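Local coordinates for uncharacterized protein (Helicobacter pylori, PDB 4O5J) that is the extracellular adhesion domain of the adhesin SabA, which probably binds sialylated host glycans and so attaches the bacterium to the host surface, at residues 68-73 and 355-360; 99-104 and 212-217; 199-204 and 252-257; 243-248 and 308-313. All coordinates share one frame; numbering follows the deposited sequence.

Contact 1: 68-73 and 355-360; sequences KSFTNN and SYYGNR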
loop_
_atom_site.group_PDB
_atom_site.type_symbol
_atom_site.label_atom_id
_atom_site.label_comp_id
_atom_site.label_asym_id
_atom_site.label_seq_id
_atom_site.Cartn_x
_atom_site.Cartn_y
_atom_site.Cartn_z
ATOM N N LYS A 68 -5.046 -12.747 -15.510
ATOM C CA LYS A 68 -6.509 -12.557 -15.415
ATOM C C LYS A 68 -7.033 -13.095 -14.120
ATOM O O LYS A 68 -7.922 -12.511 -13.475
ATOM C CB LYS A 68 -7.259 -13.255 -16.556
ATOM C CG LYS A 68 -6.957 -12.654 -17.879
ATOM C CD LYS A 68 -7.604 -13.456 -19.008
ATOM C CE LYS A 68 -8.655 -12.627 -19.766
ATOM N NZ LYS A 68 -9.854 -12.537 -18.976
ATOM N N SER A 69 -6.480 -14.215 -13.694
ATOM C CA SER A 69 -6.976 -14.790 -12.474
ATOM C C SER A 69 -6.641 -13.867 -11.261
ATOM O O SER A 69 -7.439 -13.689 -10.312
ATOM C CB SER A 69 -6.406 -16.177 -12.377
ATOM O OG SER A 69 -6.772 -16.693 -11.149
ATOM N N PHE A 70 -5.482 -13.218 -11.310
ATOM C CA PHE A 70 -5.124 -12.319 -10.210
ATOM C C PHE A 70 -6.082 -11.126 -10.247
ATOM O O PHE A 70 -6.610 -10.706 -9.211
ATOM C CB PHE A 70 -3.695 -11.839 -10.364
ATOM C CG PHE A 70 -3.316 -10.760 -9.386
ATOM C CD1 PHE A 70 -2.708 -11.097 -8.184
ATOM C CD2 PHE A 70 -3.590 -9.422 -9.657
ATOM C CE1 PHE A 70 -2.361 -10.093 -7.251
ATOM C CE2 PHE A 70 -3.267 -8.427 -8.756
ATOM C CZ PHE A 70 -2.646 -8.756 -7.543
ATOM N N THR A 71 -6.320 -10.579 -11.437
ATOM C CA THR A 71 -7.163 -9.384 -11.519
ATOM C C THR A 71 -8.577 -9.683 -11.061
ATOM O O THR A 71 -9.215 -8.857 -10.434
ATOM C CB THR A 71 -7.191 -8.812 -12.916
ATOM O OG1 THR A 71 -5.859 -8.490 -13.283
ATOM C CG2 THR A 71 -8.069 -7.526 -12.977
ATOM N N ASN A 72 -9.057 -10.874 -11.375
ATOM C CA ASN A 72 -10.386 -11.265 -10.982
ATOM C C ASN A 72 -10.538 -11.251 -9.469
ATOM O O ASN A 72 -11.487 -10.657 -8.955
ATOM C CB ASN A 72 -10.702 -12.641 -11.539
ATOM C CG ASN A 72 -12.166 -12.986 -11.388
ATOM O OD1 ASN A 72 -13.017 -12.346 -12.008
ATOM N ND2 ASN A 72 -12.479 -13.963 -10.537
ATOM N N ASN A 73 -9.590 -11.864 -8.749
ATOM C CA ASN A 73 -9.624 -11.832 -7.291
ATOM C C ASN A 73 -9.444 -10.464 -6.727
ATOM O O ASN A 73 -10.165 -10.057 -5.788
ATOM C CB ASN A 73 -8.564 -12.759 -6.707
ATOM C CG ASN A 73 -8.952 -14.161 -6.870
ATOM O OD1 ASN A 73 -10.103 -14.505 -6.767
ATOM N ND2 ASN A 73 -8.033 -14.960 -7.180
ATOM N N SER A 355 5.293 -11.118 -1.796
ATOM C CA SER A 355 6.302 -12.096 -2.189
ATOM C C SER A 355 5.669 -13.196 -3.080
ATOM O O SER A 355 6.265 -13.637 -4.063
ATOM C CB SER A 355 7.050 -12.645 -0.979
ATOM O OG SER A 355 6.285 -13.647 -0.413
ATOM N N TYR A 356 4.451 -13.627 -2.764
ATOM C CA TYR A 356 3.816 -14.702 -3.544
ATOM C C TYR A 356 3.488 -14.267 -4.961
ATOM O O TYR A 356 3.911 -14.933 -5.918
ATOM C CB TYR A 356 2.571 -15.205 -2.855
ATOM C CG TYR A 356 1.850 -16.268 -3.650
ATOM C CD1 TYR A 356 0.850 -15.946 -4.557
ATOM C CD2 TYR A 356 2.178 -17.611 -3.474
ATOM C CE1 TYR A 356 0.200 -16.957 -5.282
ATOM C CE2 TYR A 356 1.539 -18.619 -4.168
ATOM C CZ TYR A 356 0.566 -18.288 -5.075
ATOM O OH TYR A 356 -0.011 -19.309 -5.735
ATOM N N TYR A 357 2.736 -13.169 -5.102
ATOM C CA TYR A 357 2.335 -12.706 -6.451
ATOM C C TYR A 357 3.432 -11.973 -7.192
ATOM O O TYR A 357 3.406 -11.874 -8.423
ATOM C CB TYR A 357 1.111 -11.791 -6.372
ATOM C CG TYR A 357 -0.118 -12.514 -5.837
ATOM C CD1 TYR A 357 -0.802 -13.469 -6.622
ATOM C CD2 TYR A 357 -0.581 -12.274 -4.560
ATOM C CE1 TYR A 357 -1.910 -14.133 -6.117
ATOM C CE2 TYR A 357 -1.693 -12.934 -4.057
ATOM C CZ TYR A 357 -2.338 -13.844 -4.842
ATOM O OH TYR A 357 -3.400 -14.471 -4.359
ATOM N N GLY A 358 4.373 -11.412 -6.446
ATOM C CA GLY A 358 5.526 -10.732 -7.029
ATOM C C GLY A 358 6.301 -11.657 -7.950
ATOM O O GLY A 358 6.491 -11.326 -9.113
ATOM N N ASN A 359 6.737 -12.822 -7.446
ATOM C CA ASN A 359 7.364 -13.844 -8.316
ATOM C C ASN A 359 6.516 -14.151 -9.506
ATOM O O ASN A 359 6.988 -14.135 -10.627
ATOM C CB ASN A 359 7.679 -15.158 -7.618
ATOM C CG ASN A 359 8.726 -14.960 -6.585
ATOM O OD1 ASN A 359 9.512 -13.989 -6.635
ATOM N ND2 ASN A 359 8.718 -15.816 -5.592
ATOM N N ARG A 360 5.257 -14.449 -9.274
ATOM C CA ARG A 360 4.424 -14.944 -10.370
ATOM C C ARG A 360 4.179 -13.867 -11.425
ATOM O O ARG A 360 4.188 -14.155 -12.585
ATOM C CB ARG A 360 3.127 -15.512 -9.835
ATOM C CG ARG A 360 3.342 -16.915 -9.371
ATOM C CD ARG A 360 2.326 -17.271 -8.342
ATOM N NE ARG A 360 2.702 -18.555 -7.787
ATOM C CZ ARG A 360 3.523 -18.732 -6.749
ATOM N NH1 ARG A 360 4.070 -17.673 -6.073
ATOM N NH2 ARG A 360 3.780 -19.990 -6.391
#
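Phe70 turns the CD1-CE1 edge of its ring onto one face of Tyr357, in a T-shaped (edge-to-face) stack. The ring centroids lie 5.0 Å apart and the planes meet at 72°. Phe70 CD1 approaches Tyr357 CD1 to 3.4 Å, while Phe70 CE1 lies 3.6 Å from Tyr357 CG, so the edge sits over the CG-CD1 side of the tyrosine ring and not over its middle. With CG anti to the backbone N (chi1 172°), the phenylalanine ring extends from helix 57-76 toward helix 343-396. These two helices run in roughly opposite directions here, joined by their aromatic side chains in the long helical bundle of the adhesion domain. The other face of Tyr357 is taken by its neighbour Tyr356, whose CD1 stands over the ring centre. Tyr356 in turn carries the guanidinium of Arg360 on a face of its own ring. That group is held in place by a hydrogen bond from Arg360 NH1 to Tyr356 O (2.7 Å), with the acceptor close to the guanidinium plane. Farther out, Ile298 of helix 281-309 and Pro82 at the start of helix 82-101 each touch both Phe70 and Tyr357.

Contact 2: 99-104 and 212-217; sequences SLYAGN and TAMMWK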
loop_
_atom_site.group_PDB
_atom_site.type_symbol
_atom_site.label_atom_id
_atom_site.label_comp_id
_atom_site.label_asym_id
_atom_site.label_seq_id
_atom_site.Cartn_x
_atom_site.Cartn_y
_atom_site.Cartn_z
ATOM N N SER A 99 -7.342 7.030 17.291
ATOM C CA SER A 99 -7.550 6.508 18.654
ATOM C C SER A 99 -6.420 6.949 19.614
ATOM O O SER A 99 -6.694 7.317 20.786
ATOM C CB SER A 99 -7.627 5.006 18.581
ATOM O OG SER A 99 -7.965 4.523 19.826
ATOM N N LEU A 100 -5.164 6.987 19.138
ATOM C CA LEU A 100 -4.031 7.426 19.973
ATOM C C LEU A 100 -4.083 8.926 20.189
ATOM O O LEU A 100 -3.983 9.424 21.328
ATOM C CB LEU A 100 -2.684 7.085 19.315
ATOM C CG LEU A 100 -2.262 5.647 19.277
ATOM C CD1 LEU A 100 -0.938 5.535 18.482
ATOM C CD2 LEU A 100 -2.130 5.077 20.720
ATOM N N TYR A 101 -4.151 9.640 19.059
ATOM C CA TYR A 101 -4.134 11.103 19.015
ATOM C C TYR A 101 -5.306 11.729 19.813
ATOM O O TYR A 101 -5.125 12.698 20.605
ATOM C CB TYR A 101 -4.207 11.459 17.561
ATOM C CG TYR A 101 -4.392 12.913 17.181
ATOM C CD1 TYR A 101 -3.359 13.817 17.285
ATOM C CD2 TYR A 101 -5.610 13.361 16.580
ATOM C CE1 TYR A 101 -3.482 15.135 16.859
ATOM C CE2 TYR A 101 -5.745 14.676 16.141
ATOM C CZ TYR A 101 -4.688 15.548 16.287
ATOM O OH TYR A 101 -4.815 16.862 15.834
ATOM N N ALA A 102 -6.501 11.167 19.616
ATOM C CA ALA A 102 -7.717 11.707 20.206
ATOM C C ALA A 102 -8.404 10.592 20.990
ATOM O O ALA A 102 -8.114 10.399 22.185
ATOM C CB ALA A 102 -8.650 12.259 19.108
ATOM N N GLY A 103 -9.359 9.887 20.363
ATOM C CA GLY A 103 -9.925 8.711 20.997
ATOM C C GLY A 103 -10.660 9.059 22.275
ATOM O O GLY A 103 -11.398 10.058 22.321
ATOM N N ASN A 104 -10.421 8.272 23.333
ATOM C CA ASN A 104 -11.142 8.427 24.577
ATOM C C ASN A 104 -10.449 9.358 25.554
ATOM O O ASN A 104 -10.938 9.592 26.661
ATOM C CB ASN A 104 -11.452 7.088 25.213
ATOM C CG ASN A 104 -10.124 6.291 25.544
ATOM O OD1 ASN A 104 -9.040 6.873 25.628
ATOM N ND2 ASN A 104 -10.225 4.996 25.699
ATOM N N THR A 212 -1.584 22.012 16.090
ATOM C CA THR A 212 -1.799 21.574 17.442
ATOM C C THR A 212 -0.856 20.397 17.687
ATOM O O THR A 212 -0.904 19.394 16.955
ATOM C CB THR A 212 -3.258 21.093 17.619
ATOM O OG1 THR A 212 -4.119 22.276 17.539
ATOM C CG2 THR A 212 -3.457 20.474 19.011
ATOM N N ALA A 213 -0.026 20.489 18.717
ATOM C CA ALA A 213 0.944 19.395 19.000
ATOM C C ALA A 213 0.293 18.304 19.804
ATOM O O ALA A 213 -0.611 18.580 20.603
ATOM C CB ALA A 213 2.155 19.993 19.739
ATOM N N MET A 214 0.715 17.056 19.619
ATOM C CA MET A 214 0.174 15.990 20.437
ATOM C C MET A 214 1.087 15.665 21.619
ATOM O O MET A 214 2.330 15.507 21.463
ATOM C CB MET A 214 -0.152 14.730 19.577
ATOM C CG MET A 214 1.012 14.139 18.848
ATOM S SD MET A 214 0.543 12.716 17.807
ATOM C CE MET A 214 0.035 11.482 19.026
ATOM N N MET A 215 0.499 15.547 22.810
ATOM C CA MET A 215 1.248 15.239 24.022
ATOM C C MET A 215 1.208 13.719 24.264
ATOM O O MET A 215 0.230 13.199 24.852
ATOM C CB MET A 215 0.624 15.980 25.201
ATOM C CG MET A 215 0.670 17.494 25.034
ATOM S SD MET A 215 -0.146 18.424 26.389
ATOM C CE MET A 215 -1.894 18.044 26.085
ATOM N N TRP A 216 2.218 12.998 23.805
ATOM C CA TRP A 216 2.244 11.532 23.966
ATOM C C TRP A 216 2.193 11.085 25.412
ATOM O O TRP A 216 1.745 9.986 25.693
ATOM C CB TRP A 216 3.438 10.897 23.276
ATOM C CG TRP A 216 3.319 10.868 21.785
ATOM C CD1 TRP A 216 3.472 11.923 20.916
ATOM C CD2 TRP A 216 3.084 9.688 20.955
ATOM N NE1 TRP A 216 3.305 11.490 19.594
ATOM C CE2 TRP A 216 3.077 10.134 19.582
ATOM C CE3 TRP A 216 2.891 8.325 21.224
ATOM C CZ2 TRP A 216 2.893 9.255 18.527
ATOM C CZ3 TRP A 216 2.696 7.450 20.184
ATOM C CH2 TRP A 216 2.688 7.886 18.845
ATOM N N LYS A 217 2.647 11.934 26.352
ATOM C CA LYS A 217 2.584 11.578 27.755
ATOM C C LYS A 217 1.128 11.399 28.221
ATOM O O LYS A 217 0.878 10.675 29.213
ATOM C CB LYS A 217 3.289 12.637 28.611
ATOM C CG LYS A 217 3.409 12.270 30.065
ATOM C CD LYS A 217 4.292 10.965 30.245
ATOM C CE LYS A 217 4.391 10.574 31.738
ATOM N NZ LYS A 217 5.175 9.328 31.921
HETATM O O HOH W 1 -2.700 18.321 14.983
#
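A buried apolar contact with a Met-aromatic component joins the C-terminal end of helix 82-101 to strand 214-215, one half of a small two-stranded antiparallel sheet completed by strand 234-235. Met214 is the central side chain. Its CB lies near the plane of the Tyr101 ring, 4.0 Å from Tyr101 CD1, and its sulfur also stands at that edge: SD is 5.4 Å from the ring centroid and 78° off the ring normal. The methionine takes the crowded rotamer, CG between the backbone N and the carbonyl carbon (chi1 59°), and bends again at chi3. The terminal methyl CE thereby lies between the helix, 4.2 Å from Tyr101 CA, and a face of the Trp216 indole, above its rim. Beside this, Leu100 CD1 comes within 4.3 Å of Trp216 CH2. The indole also meets the ring of Tyr240 and makes an edge-to-face pair with Tyr318. The helix finishes at this point: Ala102 is the first residue to leave helical torsions, and the carbonyl oxygens of Ser99, Leu100 and Ala102 all accept hydrogen bonds from Lys325 NZ. At the phenol end the link turns polar, through a single water that bridges Tyr101 OH (2.7 Å) and Thr212 O (2.9 Å).

Contact 3: 199-204 and 252-257; sequences LAQQLM and ILQQAV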
loop_
_atom_site.group_PDB
_atom_site.type_symbol
_atom_site.label_atom_id
_atom_site.label_comp_id
_atom_site.label_asym_id
_atom_site.label_seq_id
_atom_site.Cartn_x
_atom_site.Cartn_y
_atom_site.Cartn_z
ATOM N N LEU A 199 -12.281 9.692 2.975
ATOM C CA LEU A 199 -12.512 10.171 4.316
ATOM C C LEU A 199 -11.169 10.154 5.092
ATOM O O LEU A 199 -10.837 11.109 5.810
ATOM C CB LEU A 199 -13.568 9.316 5.011
ATOM C CG LEU A 199 -14.999 9.502 4.496
ATOM C CD1 LEU A 199 -15.902 8.382 5.017
ATOM C CD2 LEU A 199 -15.545 10.863 4.879
ATOM N N ALA A 200 -10.410 9.073 4.946
ATOM C CA ALA A 200 -9.092 8.930 5.596
ATOM C C ALA A 200 -8.189 10.094 5.159
ATOM O O ALA A 200 -7.587 10.761 6.012
ATOM C CB ALA A 200 -8.425 7.604 5.219
ATOM N N GLN A 201 -8.125 10.344 3.860
ATOM C CA GLN A 201 -7.292 11.408 3.314
ATOM C C GLN A 201 -7.679 12.773 3.966
ATOM O O GLN A 201 -6.821 13.553 4.399
ATOM C CB GLN A 201 -7.421 11.432 1.800
ATOM C CG GLN A 201 -6.677 12.546 1.118
ATOM C CD GLN A 201 -5.227 12.199 1.019
ATOM O OE1 GLN A 201 -4.862 11.258 0.297
ATOM N NE2 GLN A 201 -4.369 12.930 1.755
ATOM N N GLN A 202 -8.985 13.045 4.057
ATOM C CA GLN A 202 -9.408 14.304 4.620
ATOM C C GLN A 202 -9.023 14.429 6.101
ATOM O O GLN A 202 -8.663 15.508 6.571
ATOM C CB GLN A 202 -10.947 14.464 4.509
ATOM C CG GLN A 202 -11.458 14.566 3.066
ATOM C CD GLN A 202 -12.980 14.734 3.056
ATOM O OE1 GLN A 202 -13.551 15.657 3.647
ATOM N NE2 GLN A 202 -13.629 13.796 2.428
ATOM N N LEU A 203 -9.228 13.355 6.847
ATOM C CA LEU A 203 -8.887 13.344 8.258
ATOM C C LEU A 203 -7.376 13.593 8.490
ATOM O O LEU A 203 -6.977 14.545 9.219
ATOM C CB LEU A 203 -9.349 12.056 8.911
ATOM C CG LEU A 203 -9.002 11.855 10.378
ATOM C CD1 LEU A 203 -9.503 13.046 11.225
ATOM C CD2 LEU A 203 -9.550 10.526 10.893
ATOM N N MET A 204 -6.547 12.778 7.854
ATOM C CA MET A 204 -5.081 12.946 7.978
ATOM C C MET A 204 -4.656 14.325 7.495
ATOM O O MET A 204 -3.779 14.961 8.112
ATOM C CB MET A 204 -4.355 11.883 7.212
ATOM C CG MET A 204 -4.644 10.473 7.703
ATOM S SD MET A 204 -4.266 10.207 9.469
ATOM C CE MET A 204 -2.497 9.717 9.332
ATOM N N ILE A 252 -1.053 6.608 -2.228
ATOM C CA ILE A 252 -0.468 5.443 -2.904
ATOM C C ILE A 252 -1.542 4.380 -3.121
ATOM O O ILE A 252 -1.664 3.802 -4.211
ATOM C CB ILE A 252 0.704 4.825 -2.106
ATOM C CG1 ILE A 252 1.893 5.769 -2.116
ATOM C CG2 ILE A 252 1.108 3.486 -2.676
ATOM C CD1 ILE A 252 3.051 5.313 -1.168
ATOM N N LEU A 253 -2.322 4.112 -2.077
ATOM C CA LEU A 253 -3.380 3.123 -2.159
ATOM C C LEU A 253 -4.492 3.599 -3.172
ATOM O O LEU A 253 -4.970 2.816 -3.986
ATOM C CB LEU A 253 -3.938 2.893 -0.786
ATOM C CG LEU A 253 -4.602 1.584 -0.552
ATOM C CD1 LEU A 253 -3.901 0.441 -1.206
ATOM C CD2 LEU A 253 -4.591 1.393 0.934
ATOM N N GLN A 254 -4.842 4.895 -3.154
ATOM C CA GLN A 254 -5.805 5.443 -4.128
ATOM C C GLN A 254 -5.315 5.196 -5.517
ATOM O O GLN A 254 -6.085 4.785 -6.404
ATOM C CB GLN A 254 -6.083 6.925 -3.958
ATOM C CG GLN A 254 -6.795 7.235 -2.658
ATOM C CD GLN A 254 -6.802 8.729 -2.285
ATOM O OE1 GLN A 254 -5.735 9.382 -2.278
ATOM N NE2 GLN A 254 -8.000 9.286 -1.971
ATOM N N GLN A 255 -4.006 5.369 -5.697
ATOM C CA GLN A 255 -3.408 5.156 -6.995
ATOM C C GLN A 255 -3.520 3.665 -7.374
ATOM O O GLN A 255 -3.911 3.306 -8.493
ATOM C CB GLN A 255 -1.981 5.657 -6.958
ATOM C CG GLN A 255 -1.368 5.743 -8.297
ATOM C CD GLN A 255 -2.165 6.621 -9.171
ATOM O OE1 GLN A 255 -2.675 7.623 -8.667
ATOM N NE2 GLN A 255 -2.319 6.262 -10.494
ATOM N N ALA A 256 -3.247 2.799 -6.410
ATOM C CA ALA A 256 -3.331 1.354 -6.623
ATOM C C ALA A 256 -4.780 0.922 -6.987
ATOM O O ALA A 256 -4.989 0.055 -7.839
ATOM C CB ALA A 256 -2.871 0.632 -5.361
ATOM N N VAL A 257 -5.765 1.507 -6.306
ATOM C CA VAL A 257 -7.160 1.161 -6.540
ATOM C C VAL A 257 -7.578 1.520 -7.975
ATOM O O VAL A 257 -8.102 0.676 -8.732
ATOM C CB VAL A 257 -8.074 1.866 -5.543
ATOM C CG1 VAL A 257 -9.511 1.833 -6.058
ATOM C CG2 VAL A 257 -7.951 1.244 -4.156
#
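Helices 193-209 and 241-268 run antiparallel at this level, with their backbones well separated: the nearest alpha carbons, those of Gln201 and Gln254, are 9.7 Å apart. Two long polar side chains span that distance. Gln201 OE1 and Gln254 OE1 lie 3.3 Å apart as modelled, but the Gln254 amide is probably turned over, so the identity of its closer atom is uncertain and the nature of the pairing remains open. The two chains cross at about a right angle, while their amide planes differ by 29°. They arrive in different shapes. Gln254 is extended beyond CG and reaches straight across, whereas Gln201 bends at chi2 (79°), a turn that brings its amide back beside its own helix. There Gln201 NE2 donates a hydrogen bond to Asp205 OD1, one turn further along; this bond fixes the rotation of the amide and directs OE1 toward Gln254. Asp205 also has a long, weak ion pair with Lys247. The apolar seams lie to other sides of this polar bridge: Met204 packs on Phe243 and Ile250, and Leu253 rests on Ala86, Val87 and Val90 of helix 82-101. The glutamine pair thus bridges two antiparallel helices of the adhesin's helical bundle at its partly exposed margin, beside the buried Met204 and Leu253.

Contact 4: 243-248 and 308-313; sequences FNNIKA and FNSIPA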
loop_
_atom_site.group_PDB
_atom_site.type_symbol
_atom_site.label_atom_id
_atom_site.label_comp_id
_atom_site.label_asym_id
_atom_site.label_seq_id
_atom_site.Cartn_x
_atom_site.Cartn_y
_atom_site.Cartn_z
ATOM N N PHE A 243 2.683 8.844 12.036
ATOM C CA PHE A 243 1.733 9.704 11.371
ATOM C C PHE A 243 2.083 9.907 9.889
ATOM O O PHE A 243 1.232 9.668 8.999
ATOM C CB PHE A 243 1.612 11.034 12.051
ATOM C CG PHE A 243 0.621 11.982 11.345
ATOM C CD1 PHE A 243 -0.750 11.852 11.533
ATOM C CD2 PHE A 243 1.082 12.955 10.440
ATOM C CE1 PHE A 243 -1.636 12.701 10.854
ATOM C CE2 PHE A 243 0.239 13.778 9.793
ATOM C CZ PHE A 243 -1.133 13.667 9.999
ATOM N N ASN A 244 3.296 10.355 9.601
ATOM C CA ASN A 244 3.688 10.627 8.250
ATOM C C ASN A 244 3.566 9.401 7.351
ATOM O O ASN A 244 3.062 9.499 6.230
ATOM C CB ASN A 244 5.109 11.161 8.207
ATOM C CG ASN A 244 5.246 12.478 8.952
ATOM O OD1 ASN A 244 4.262 13.231 9.076
ATOM N ND2 ASN A 244 6.412 12.746 9.491
ATOM N N ASN A 245 4.063 8.257 7.821
ATOM C CA ASN A 245 4.055 7.073 7.002
ATOM C C ASN A 245 2.587 6.646 6.678
ATOM O O ASN A 245 2.278 6.300 5.552
ATOM C CB ASN A 245 4.785 5.937 7.681
ATOM C CG ASN A 245 6.299 6.056 7.515
ATOM O OD1 ASN A 245 6.815 7.099 7.113
ATOM N ND2 ASN A 245 7.006 4.969 7.823
ATOM N N ILE A 246 1.714 6.637 7.672
ATOM C CA ILE A 246 0.334 6.269 7.467
ATOM C C ILE A 246 -0.304 7.256 6.478
ATOM O O ILE A 246 -0.976 6.837 5.552
ATOM C CB ILE A 246 -0.486 6.258 8.781
ATOM C CG1 ILE A 246 -0.025 5.126 9.687
ATOM C CG2 ILE A 246 -1.980 6.121 8.461
ATOM C CD1 ILE A 246 -0.755 5.063 11.065
ATOM N N LYS A 247 -0.030 8.542 6.618
ATOM C CA LYS A 247 -0.570 9.551 5.715
ATOM C C LYS A 247 -0.121 9.302 4.289
ATOM O O LYS A 247 -0.902 9.443 3.344
ATOM C CB LYS A 247 -0.185 10.967 6.186
ATOM C CG LYS A 247 -0.851 12.051 5.345
ATOM C CD LYS A 247 -0.592 13.431 5.975
ATOM C CE LYS A 247 -1.280 14.569 5.251
ATOM N NZ LYS A 247 -0.740 14.707 3.907
ATOM N N ALA A 248 1.135 8.888 4.114
ATOM C CA ALA A 248 1.653 8.685 2.752
ATOM C C ALA A 248 1.016 7.469 2.071
ATOM O O ALA A 248 0.960 7.389 0.840
ATOM C CB ALA A 248 3.195 8.550 2.784
ATOM N N PHE A 308 4.809 0.665 6.473
ATOM C CA PHE A 308 4.479 0.127 7.785
ATOM C C PHE A 308 5.788 -0.327 8.471
ATOM O O PHE A 308 5.972 -0.126 9.655
ATOM C CB PHE A 308 3.604 -1.096 7.683
ATOM C CG PHE A 308 2.123 -0.785 7.643
ATOM C CD1 PHE A 308 1.486 -0.309 8.797
ATOM C CD2 PHE A 308 1.387 -0.960 6.486
ATOM C CE1 PHE A 308 0.147 0.016 8.800
ATOM C CE2 PHE A 308 0.024 -0.685 6.496
ATOM C CZ PHE A 308 -0.602 -0.185 7.650
ATOM N N ASN A 309 6.692 -0.905 7.702
ATOM C CA ASN A 309 7.910 -1.529 8.263
ATOM C C ASN A 309 8.926 -0.435 8.646
ATOM O O ASN A 309 9.753 -0.670 9.419
ATOM C CB ASN A 309 8.438 -2.479 7.219
ATOM C CG ASN A 309 9.461 -3.390 7.756
ATOM O OD1 ASN A 309 9.131 -4.452 8.264
ATOM N ND2 ASN A 309 10.733 -2.961 7.700
ATOM N N SER A 310 8.768 0.803 8.159
ATOM C CA SER A 310 9.638 1.922 8.408
ATOM C C SER A 310 9.159 2.669 9.650
ATOM O O SER A 310 9.755 3.676 10.026
ATOM C CB SER A 310 9.536 2.944 7.264
ATOM O OG SER A 310 10.133 2.490 6.214
ATOM N N ILE A 311 8.045 2.261 10.248
ATOM C CA ILE A 311 7.550 2.920 11.439
ATOM C C ILE A 311 8.372 2.441 12.640
ATOM O O ILE A 311 8.490 1.256 12.841
ATOM C CB ILE A 311 6.079 2.618 11.698
ATOM C CG1 ILE A 311 5.214 3.184 10.565
ATOM C CG2 ILE A 311 5.632 3.173 13.066
ATOM C CD1 ILE A 311 3.734 2.722 10.614
ATOM N N PRO A 312 8.944 3.364 13.445
ATOM C CA PRO A 312 9.784 2.893 14.567
ATOM C C PRO A 312 8.923 1.960 15.440
ATOM O O PRO A 312 7.716 2.189 15.674
ATOM C CB PRO A 312 10.174 4.182 15.300
ATOM C CG PRO A 312 10.098 5.270 14.220
ATOM C CD PRO A 312 9.003 4.808 13.254
ATOM N N ALA A 313 9.523 0.880 15.853
ATOM C CA ALA A 313 8.953 -0.223 16.611
ATOM C C ALA A 313 8.087 0.236 17.770
ATOM O O ALA A 313 7.045 -0.348 18.018
ATOM C CB ALA A 313 10.101 -1.244 17.119
#
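The turn that leads from the end of helix 281-309 into helix 313-320, with Pro312 at the N-cap position of the latter, meets the side of helix 241-268 here. Asn245 carries the contact. Its CG is anti to the carbonyl carbon (chi1 -81°), which points the amide at the turn, and ND2 lies 3.3 Å from Ser310 CB and 3.7 Å from Ile311 CG1. Nearer the backbone, Asn245 CB also touches Ile311 CG1, at 4.0 Å. These are van der Waals contacts; the polar partner of the amide is Leu307, whose carbonyl oxygen accepts a hydrogen bond from ND2 in the last turn of helix 281-309. Asn245 is thereby anchored to that helix end, with Ser310 and Ile311 of the turn packed against its nitrogen. The turn itself is braced by a hydrogen bond from Ile311 N to Phe308 O (3.2 Å), and Ser310 OG bonds back to Asn306 O. Ile311 lies further against Val242, and Pro312 against Ala241, both on helix 241-268. Next door, Ile246 and Phe308 both rest on Ser93 of helix 82-101, while Phe243 faces helix 193-209 through Ile207.

Overall arrangement
From the N terminus, helix 57-76 supplies the first half of contact 1, whose loop closes only when helix 343-396 returns; the other three contacts all fall within it. Helix 82-101 follows directly and ends at contact 2, closed by strand 214-215. Contact 3 opens before that closure, on helix 193-209, and closes on helix 241-268, so contacts 2 and 3 cross. Contact 4 opens on the same helix 241-268 and closes at 308-313, where helix 281-309 ends, crossing contact 3 and following contact 2 in series. Contacts 3 and 4 touch, Met204 CE lying 3.5 Å from Phe243 CE1. Contacts 1 and 2, with centres about 39 Å apart, lie on opposite sides of the chain's centre.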